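Local coordinates for hypothetical protein PAE2307 (Pyrobaculum aerophilum, PDB 1WVQ) that probably acts as an adenosine-specific kinase, forms a six-chain assembly and carries a stably phosphorylated histidine, at residues V21-A26 with L120-A125; A38-T41 with K47-I50; P14-T19 with R71-D76. All coordinates share one frame; numbering follows the deposited sequence.

Interaction 1: residues V21-A26 with L120-A125; sequences VIIGQA and LKVIVA
Val21 and Ile23 of strand 20-25 meet Leu120 and Val122 of strand 120-128 through methyl groups alone. The centre of the contact is Leu120 CD2, which lies 3.8 Å from Val21 CG1 and 3.9 Å from Ile23 CD1, so one leucine methyl serves two partners. Leu120 and Ile23 extend toward each other and meet tip to tip, whereas Val21 comes in at a slant. Val21 holds CG1 between its backbone N and carbonyl carbon (chi1 70°), and this is the branch that reaches the leucine. Farther along, Ile23 CD1 also touches Val122 CG2 at 4.0 Å, the two side chains again meeting at an angle.

The backbones run almost parallel, at 10°, but their axes stay 10.8 Å apart. That is the spacing of strands in two stacked sheets, not of neighbours in one: strand 20-25 belongs to the five-stranded sheet and strand 120-128 to the three-stranded one. Alternation puts Val21 and Ile23, and Leu120 and Val122, into the interface. Ile22, between the two contact residues, instead packs on Val99, Leu100 and Ile103 of helix 96-104. Ile123, on the other sheet, packs against Ala125 of a neighbouring subunit.

Polar bonding goes to other partners. The backbones of Val21 and Ile22 hydrogen-bond to Thr116 and Ile89 in their own sheet, Lys121 NZ forms a salt bridge with Asp12 OD1, and Gln25 OE1 bonds to Arg111 NH1.

All four touching residues are buried and branched aliphatic, and the two sheets are joined here by methyl packing, probably driven by the exclusion of water. With no directional bond across it, the contact depends on the shape fit of the methyls, while each strand's place in its own sheet is set by its backbone bonds.

Interaction 2: residues A38-T41 with K47-I50; sequences ALVT and KFGI
The backbone N of Phe48 is hydrogen-bonded to Asn66 OD1, a bond made at the start of the strand from which the phenylalanine ring reaches Leu39 and Val40 of helix 31-40. The contact itself is apolar. With CG set between the backbone N and carbonyl carbon (chi1 61°), the ring is turned toward the helix. Leu39 lays CB over one face, while its CD1 comes to 3.7 Å from Phe48 CD2. At the far end of the ring Val40 CG1 presses in obliquely, only 3.3 Å from Phe48 CZ, a tight fit. Val40, at the helix end, also packs against Lys164 of a neighbouring subunit. Leu39 CD1 also grazes Ile50 CB at 4.5 Å. An alanine in place of Phe48 would probably open a gap beneath Leu39 and deprive the Val40 methyl of its aromatic neighbour. The end of helix 31-40 packs on the five-stranded sheet, and a short loop leads from it into strand 47-53. Ile89 and Ile91 of the adjoining strand 87-92 extend the apolar surface under Leu39, Phe48 and Ile50, and Val99 of helix 96-104 closes on Leu39 as well.

Interaction 3: residues P14-T19 with R71-D76; sequences PIPQGT and RNLAID
Leu73 reaches out from helix 68-81 to touch Pro14 and Pro16 in the loop between strands 7-13 and 20-25. Its CB leaves the helix toward the loop without meeting it, and CG, placed opposite the carbonyl carbon (chi1 -85°), brings the branch point to 4.8 Å from Pro16 CG. The two methyls then divide the work. CD1 continues toward the second proline, touching the ring at two adjacent carbons, 3.8 Å from Pro16 CG and 3.9 Å from Pro16 CD. CD2 turns to the first proline, which is exposed at the surface, and stops at the looser distance of 4.5 Å from Pro14 CB.

Pro16 opens a type II beta turn that runs to Thr19 and leads into strand 20-25. Its carbonyl oxygen is gripped twice: Thr19 N lies 3.1 Å from Pro16 O and closes the turn, and Thr19 OG1 donates to Pro16 O at 2.8 Å, lying in the carbonyl plane on a lone pair. Gly18 takes the third position with positive phi (95°), where a CB would collide with the carbonyl O of Gln17.

Strand 87-92 lies beside both partners. Tyr90 packs against Leu73 and its OH hydrogen-bonds to Pro14 O, while Arg92 packs on Pro16 and its NH1 bonds to Gln17 O.

How the interactions relate
The three contacts span both faces of the five-stranded sheet. Interactions 1 and 3 lie on the face toward the three-stranded sheet and helix 68-81; interaction 2 lies on the face covered by helices 31-40 and 96-104. Their centres are about 18 Å apart for 1 and 2, and about 13 Å for 3 with either. Interactions 1 and 3 touch where Val21 CG1 meets Ile15 CD1; interactions 2 and 3 touch where Ala74 CB of helix 68-81 packs on Gly49 O of strand 47-53. Along the chain, interaction 2 is nested inside both other loops, and interactions 1 and 3 alternate, knitting distant parts of the chain into one layered domain.

Interaction 1: residues V21-A26 with L120-A125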
loop_
_atom_site.group_PDB
_atom_site.type_symbol
_atom_site.label_atom_id
_atom_site.label_comp_id
_atom_site.label_asym_id
_atom_site.label_seq_id
_atom_site.Cartn_x
_atom_site.Cartn_y
_atom_site.Cartn_z
ATOM N N VAL A 21 4.142 6.056 22.174
ATOM C CA VAL A 21 3.975 4.616 22.273
ATOM C C VAL A 21 3.026 4.159 21.174
ATOM O O VAL A 21 2.098 4.881 20.797
ATOM C CB VAL A 21 3.414 4.206 23.669
ATOM C CG1 VAL A 21 1.954 4.644 23.812
ATOM C CG2 VAL A 21 3.553 2.700 23.870
ATOM N N ILE A 22 3.304 2.979 20.632
ATOM C CA ILE A 22 2.482 2.372 19.596
ATOM C C ILE A 22 2.229 0.962 20.116
ATOM O O ILE A 22 3.172 0.231 20.427
ATOM C CB ILE A 22 3.219 2.306 18.234
ATOM C CG1 ILE A 22 3.508 3.722 17.729
ATOM C CG2 ILE A 22 2.363 1.572 17.205
ATOM C CD1 ILE A 22 4.439 3.771 16.520
ATOM N N ILE A 23 0.957 0.605 20.255
ATOM C CA ILE A 23 0.577 -0.711 20.754
ATOM C C ILE A 23 -0.303 -1.378 19.709
ATOM O O ILE A 23 -1.206 -0.751 19.151
ATOM C CB ILE A 23 -0.211 -0.599 22.084
ATOM C CG1 ILE A 23 0.591 0.228 23.091
ATOM C CG2 ILE A 23 -0.500 -1.993 22.649
ATOM C CD1 ILE A 23 -0.164 0.525 24.370
ATOM N N GLY A 24 -0.034 -2.650 19.440
ATOM C CA GLY A 24 -0.820 -3.364 18.450
ATOM C C GLY A 24 -0.858 -4.864 18.644
ATOM O O GLY A 24 -0.481 -5.384 19.694
ATOM N N GLN A 25 -1.324 -5.562 17.617
ATOM C CA GLN A 25 -1.415 -7.014 17.661
ATOM C C GLN A 25 -0.881 -7.566 16.354
ATOM O O GLN A 25 -1.133 -7.008 15.288
ATOM C CB GLN A 25 -2.871 -7.444 17.854
ATOM C CG GLN A 25 -3.071 -8.921 18.170
ATOM C CD GLN A 25 -4.543 -9.260 18.304
ATOM O OE1 GLN A 25 -5.243 -8.704 19.155
ATOM N NE2 GLN A 25 -5.023 -10.162 17.459
ATOM N N ALA A 26 -0.137 -8.662 16.445
ATOM C CA ALA A 26 0.440 -9.297 15.269
ATOM C C ALA A 26 0.325 -10.803 15.437
ATOM O O ALA A 26 -0.672 -11.299 15.965
ATOM C CB ALA A 26 1.900 -8.887 15.126
ATOM N N LEU A 120 -2.623 7.223 28.773
ATOM C CA LEU A 120 -3.280 6.120 28.096
ATOM C C LEU A 120 -3.491 4.916 28.999
ATOM O O LEU A 120 -2.664 4.618 29.861
ATOM C CB LEU A 120 -2.423 5.721 26.891
ATOM C CG LEU A 120 -2.740 4.472 26.067
ATOM C CD1 LEU A 120 -3.946 4.701 25.166
ATOM C CD2 LEU A 120 -1.517 4.133 25.231
ATOM N N LYS A 121 -4.612 4.234 28.796
ATOM C CA LYS A 121 -4.940 3.031 29.550
ATOM C C LYS A 121 -5.304 1.956 28.538
ATOM O O LYS A 121 -5.868 2.248 27.482
ATOM C CB LYS A 121 -6.146 3.259 30.469
ATOM C CG LYS A 121 -6.007 4.393 31.466
ATOM C CD LYS A 121 -5.075 4.029 32.603
ATOM C CE LYS A 121 -5.150 5.066 33.715
ATOM N NZ LYS A 121 -4.315 4.671 34.874
ATOM N N VAL A 122 -4.968 0.712 28.856
ATOM C CA VAL A 122 -5.298 -0.403 27.985
ATOM C C VAL A 122 -6.275 -1.269 28.755
ATOM O O VAL A 122 -6.031 -1.589 29.915
ATOM C CB VAL A 122 -4.059 -1.263 27.644
ATOM C CG1 VAL A 122 -4.464 -2.438 26.770
ATOM C CG2 VAL A 122 -3.018 -0.423 26.940
ATOM N N ILE A 123 -7.389 -1.623 28.124
ATOM C CA ILE A 123 -8.378 -2.473 28.773
ATOM C C ILE A 123 -8.105 -3.906 28.348
ATOM O O ILE A 123 -8.117 -4.227 27.160
ATOM C CB ILE A 123 -9.818 -2.103 28.367
ATOM C CG1 ILE A 123 -10.080 -0.620 28.647
ATOM C CG2 ILE A 123 -10.816 -2.968 29.156
ATOM C CD1 ILE A 123 -11.416 -0.135 28.137
ATOM N N VAL A 124 -7.861 -4.767 29.327
ATOM C CA VAL A 124 -7.567 -6.165 29.053
ATOM C C VAL A 124 -8.627 -7.091 29.633
ATOM O O VAL A 124 -9.171 -6.839 30.710
ATOM C CB VAL A 124 -6.186 -6.544 29.633
ATOM C CG1 VAL A 124 -5.866 -8.008 29.360
ATOM C CG2 VAL A 124 -5.120 -5.647 29.025
ATOM N N ALA A 125 -8.926 -8.154 28.899
ATOM C CA ALA A 125 -9.889 -9.137 29.353
ATOM C C ALA A 125 -9.172 -10.455 29.598
ATOM O O ALA A 125 -8.386 -10.911 28.769
ATOM C CB ALA A 125 -10.984 -9.329 28.312
#

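Interaction 2: residues A38-T41 with K47-I50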
loop_
_atom_site.group_PDB
_atom_site.type_symbol
_atom_site.label_atom_id
_atom_site.label_comp_id
_atom_site.label_asym_id
_atom_site.label_seq_id
_atom_site.Cartn_x
_atom_site.Cartn_y
_atom_site.Cartn_z
ATOM N N ALA A 38 11.298 -2.124 10.291
ATOM C CA ALA A 38 10.394 -1.057 9.886
ATOM C C ALA A 38 10.799 0.255 10.557
ATOM O O ALA A 38 10.754 1.322 9.943
ATOM C CB ALA A 38 8.962 -1.423 10.265
ATOM N N LEU A 39 11.208 0.166 11.818
ATOM C CA LEU A 39 11.605 1.353 12.560
ATOM C C LEU A 39 12.960 1.918 12.135
ATOM O O LEU A 39 13.054 3.091 11.781
ATOM C CB LEU A 39 11.608 1.049 14.064
ATOM C CG LEU A 39 10.237 0.693 14.651
ATOM C CD1 LEU A 39 10.412 0.118 16.046
ATOM C CD2 LEU A 39 9.342 1.922 14.692
ATOM N N VAL A 40 14.000 1.086 12.143
ATOM C CA VAL A 40 15.336 1.562 11.786
ATOM C C VAL A 40 15.490 2.070 10.358
ATOM O O VAL A 40 16.342 2.918 10.096
ATOM C CB VAL A 40 16.431 0.478 12.040
ATOM C CG1 VAL A 40 16.368 0.000 13.470
ATOM C CG2 VAL A 40 16.280 -0.690 11.070
ATOM N N THR A 41 14.672 1.572 9.436
ATOM C CA THR A 41 14.765 2.002 8.043
ATOM C C THR A 41 13.840 3.173 7.722
ATOM O O THR A 41 13.824 3.666 6.594
ATOM C CB THR A 41 14.445 0.838 7.068
ATOM O OG1 THR A 41 13.108 0.373 7.286
ATOM C CG2 THR A 41 15.414 -0.311 7.276
ATOM N N LYS A 47 15.295 6.393 18.023
ATOM C CA LYS A 47 15.688 5.613 19.189
ATOM C C LYS A 47 14.415 4.860 19.531
ATOM O O LYS A 47 13.327 5.433 19.522
ATOM C CB LYS A 47 16.117 6.515 20.345
ATOM C CG LYS A 47 17.400 7.287 20.067
ATOM C CD LYS A 47 18.546 6.349 19.713
ATOM C CE LYS A 47 19.840 7.122 19.442
ATOM N NZ LYS A 47 20.903 6.261 18.855
ATOM N N PHE A 48 14.530 3.575 19.835
ATOM C CA PHE A 48 13.321 2.808 20.095
ATOM C C PHE A 48 13.535 1.546 20.909
ATOM O O PHE A 48 14.660 1.093 21.123
ATOM C CB PHE A 48 12.709 2.389 18.760
ATOM C CG PHE A 48 13.626 1.529 17.941
ATOM C CD1 PHE A 48 14.643 2.100 17.179
ATOM C CD2 PHE A 48 13.545 0.141 18.017
ATOM C CE1 PHE A 48 15.573 1.305 16.511
ATOM C CE2 PHE A 48 14.471 -0.670 17.353
ATOM C CZ PHE A 48 15.489 -0.084 16.599
ATOM N N GLY A 49 12.410 0.985 21.333
ATOM C CA GLY A 49 12.387 -0.262 22.065
ATOM C C GLY A 49 11.146 -0.956 21.540
ATOM O O GLY A 49 10.095 -0.331 21.432
ATOM N N ILE A 50 11.266 -2.225 21.169
ATOM C CA ILE A 50 10.111 -2.967 20.673
ATOM C C ILE A 50 10.047 -4.317 21.376
ATOM O O ILE A 50 11.058 -5.002 21.523
ATOM C CB ILE A 50 10.155 -3.143 19.108
ATOM C CG1 ILE A 50 8.939 -3.950 18.624
ATOM C CG2 ILE A 50 11.471 -3.758 18.677
ATOM C CD1 ILE A 50 9.122 -5.465 18.614
#

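Interaction 3: residues P14-T19 with R71-D76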
loop_
_atom_site.group_PDB
_atom_site.type_symbol
_atom_site.label_atom_id
_atom_site.label_comp_id
_atom_site.label_asym_id
_atom_site.label_seq_id
_atom_site.Cartn_x
_atom_site.Cartn_y
_atom_site.Cartn_z
ATOM N N PRO A 14 2.815 4.065 30.926
ATOM C CA PRO A 14 3.737 5.169 31.204
ATOM C C PRO A 14 4.299 5.732 29.899
ATOM O O PRO A 14 4.729 4.978 29.030
ATOM C CB PRO A 14 4.847 4.508 32.024
ATOM C CG PRO A 14 4.218 3.277 32.586
ATOM C CD PRO A 14 3.356 2.798 31.445
ATOM N N ILE A 15 4.295 7.050 29.752
ATOM C CA ILE A 15 4.850 7.654 28.546
ATOM C C ILE A 15 5.717 8.850 28.933
ATOM O O ILE A 15 5.207 9.948 29.174
ATOM C CB ILE A 15 3.746 8.122 27.559
ATOM C CG1 ILE A 15 2.841 6.943 27.179
ATOM C CG2 ILE A 15 4.388 8.697 26.305
ATOM C CD1 ILE A 15 1.730 7.300 26.207
ATOM N N PRO A 16 7.043 8.642 29.028
ATOM C CA PRO A 16 7.965 9.727 29.390
ATOM C C PRO A 16 7.881 10.857 28.369
ATOM O O PRO A 16 7.572 10.623 27.200
ATOM C CB PRO A 16 9.330 9.044 29.366
ATOM C CG PRO A 16 9.015 7.632 29.715
ATOM C CD PRO A 16 7.763 7.364 28.907
ATOM N N GLN A 17 8.161 12.083 28.803
ATOM C CA GLN A 17 8.102 13.221 27.895
ATOM C C GLN A 17 9.111 13.005 26.773
ATOM O O GLN A 17 10.250 12.597 27.017
ATOM C CB GLN A 17 8.418 14.519 28.648
ATOM C CG GLN A 17 8.221 15.792 27.829
ATOM C CD GLN A 17 6.822 15.912 27.238
ATOM O OE1 GLN A 17 5.815 15.784 27.945
ATOM N NE2 GLN A 17 6.753 16.173 25.934
ATOM N N GLY A 18 8.682 13.270 25.543
ATOM C CA GLY A 18 9.566 13.098 24.410
ATOM C C GLY A 18 9.399 11.747 23.747
ATOM O O GLY A 18 10.057 11.456 22.751
ATOM N N THR A 19 8.532 10.904 24.295
ATOM C CA THR A 19 8.326 9.594 23.691
ATOM C C THR A 19 6.895 9.430 23.227
ATOM O O THR A 19 5.999 10.176 23.627
ATOM C CB THR A 19 8.621 8.429 24.673
ATOM O OG1 THR A 19 7.580 8.342 25.657
ATOM C CG2 THR A 19 9.950 8.641 25.365
ATOM N N ARG A 71 13.742 0.032 25.604
ATOM C CA ARG A 71 13.603 -1.419 25.551
ATOM C C ARG A 71 12.842 -1.879 26.790
ATOM O O ARG A 71 11.883 -2.644 26.691
ATOM C CB ARG A 71 14.979 -2.108 25.523
ATOM C CG ARG A 71 14.912 -3.642 25.497
ATOM C CD ARG A 71 16.198 -4.295 26.010
ATOM N NE ARG A 71 17.357 -4.012 25.172
ATOM C CZ ARG A 71 17.599 -4.577 23.992
ATOM N NH1 ARG A 71 16.765 -5.478 23.489
ATOM N NH2 ARG A 71 18.681 -4.232 23.305
ATOM N N ASN A 72 13.260 -1.398 27.956
ATOM C CA ASN A 72 12.617 -1.799 29.201
ATOM C C ASN A 72 11.183 -1.314 29.347
ATOM O O ASN A 72 10.356 -1.996 29.951
ATOM C CB ASN A 72 13.463 -1.362 30.394
ATOM C CG ASN A 72 14.778 -2.107 30.456
ATOM O OD1 ASN A 72 14.819 -3.318 30.226
ATOM N ND2 ASN A 72 15.857 -1.396 30.768
ATOM N N LEU A 73 10.885 -0.147 28.789
ATOM C CA LEU A 73 9.530 0.379 28.844
ATOM C C LEU A 73 8.637 -0.541 28.018
ATOM O O LEU A 73 7.535 -0.887 28.433
ATOM C CB LEU A 73 9.489 1.806 28.284
ATOM C CG LEU A 73 9.845 2.904 29.293
ATOM C CD1 LEU A 73 10.107 4.205 28.571
ATOM C CD2 LEU A 73 8.705 3.059 30.293
ATOM N N ALA A 74 9.126 -0.955 26.853
ATOM C CA ALA A 74 8.354 -1.841 25.984
ATOM C C ALA A 74 8.146 -3.216 26.621
ATOM O O ALA A 74 7.038 -3.753 26.610
ATOM C CB ALA A 74 9.053 -1.988 24.633
ATOM N N ILE A 75 9.216 -3.785 27.172
ATOM C CA ILE A 75 9.133 -5.086 27.819
ATOM C C ILE A 75 8.178 -5.041 29.007
ATOM O O ILE A 75 7.318 -5.915 29.162
ATOM C CB ILE A 75 10.510 -5.546 28.331
ATOM C CG1 ILE A 75 11.446 -5.814 27.150
ATOM C CG2 ILE A 75 10.350 -6.806 29.180
ATOM C CD1 ILE A 75 12.878 -6.145 27.561
ATOM N N ASP A 76 8.328 -4.025 29.851
ATOM C CA ASP A 76 7.466 -3.923 31.020
ATOM C C ASP A 76 5.990 -3.812 30.666
ATOM O O ASP A 76 5.153 -4.427 31.321
ATOM C CB ASP A 76 7.890 -2.746 31.906
ATOM C CG ASP A 76 9.244 -2.974 32.565
ATOM O OD1 ASP A 76 9.668 -4.147 32.646
ATOM O OD2 ASP A 76 9.879 -1.987 33.009
#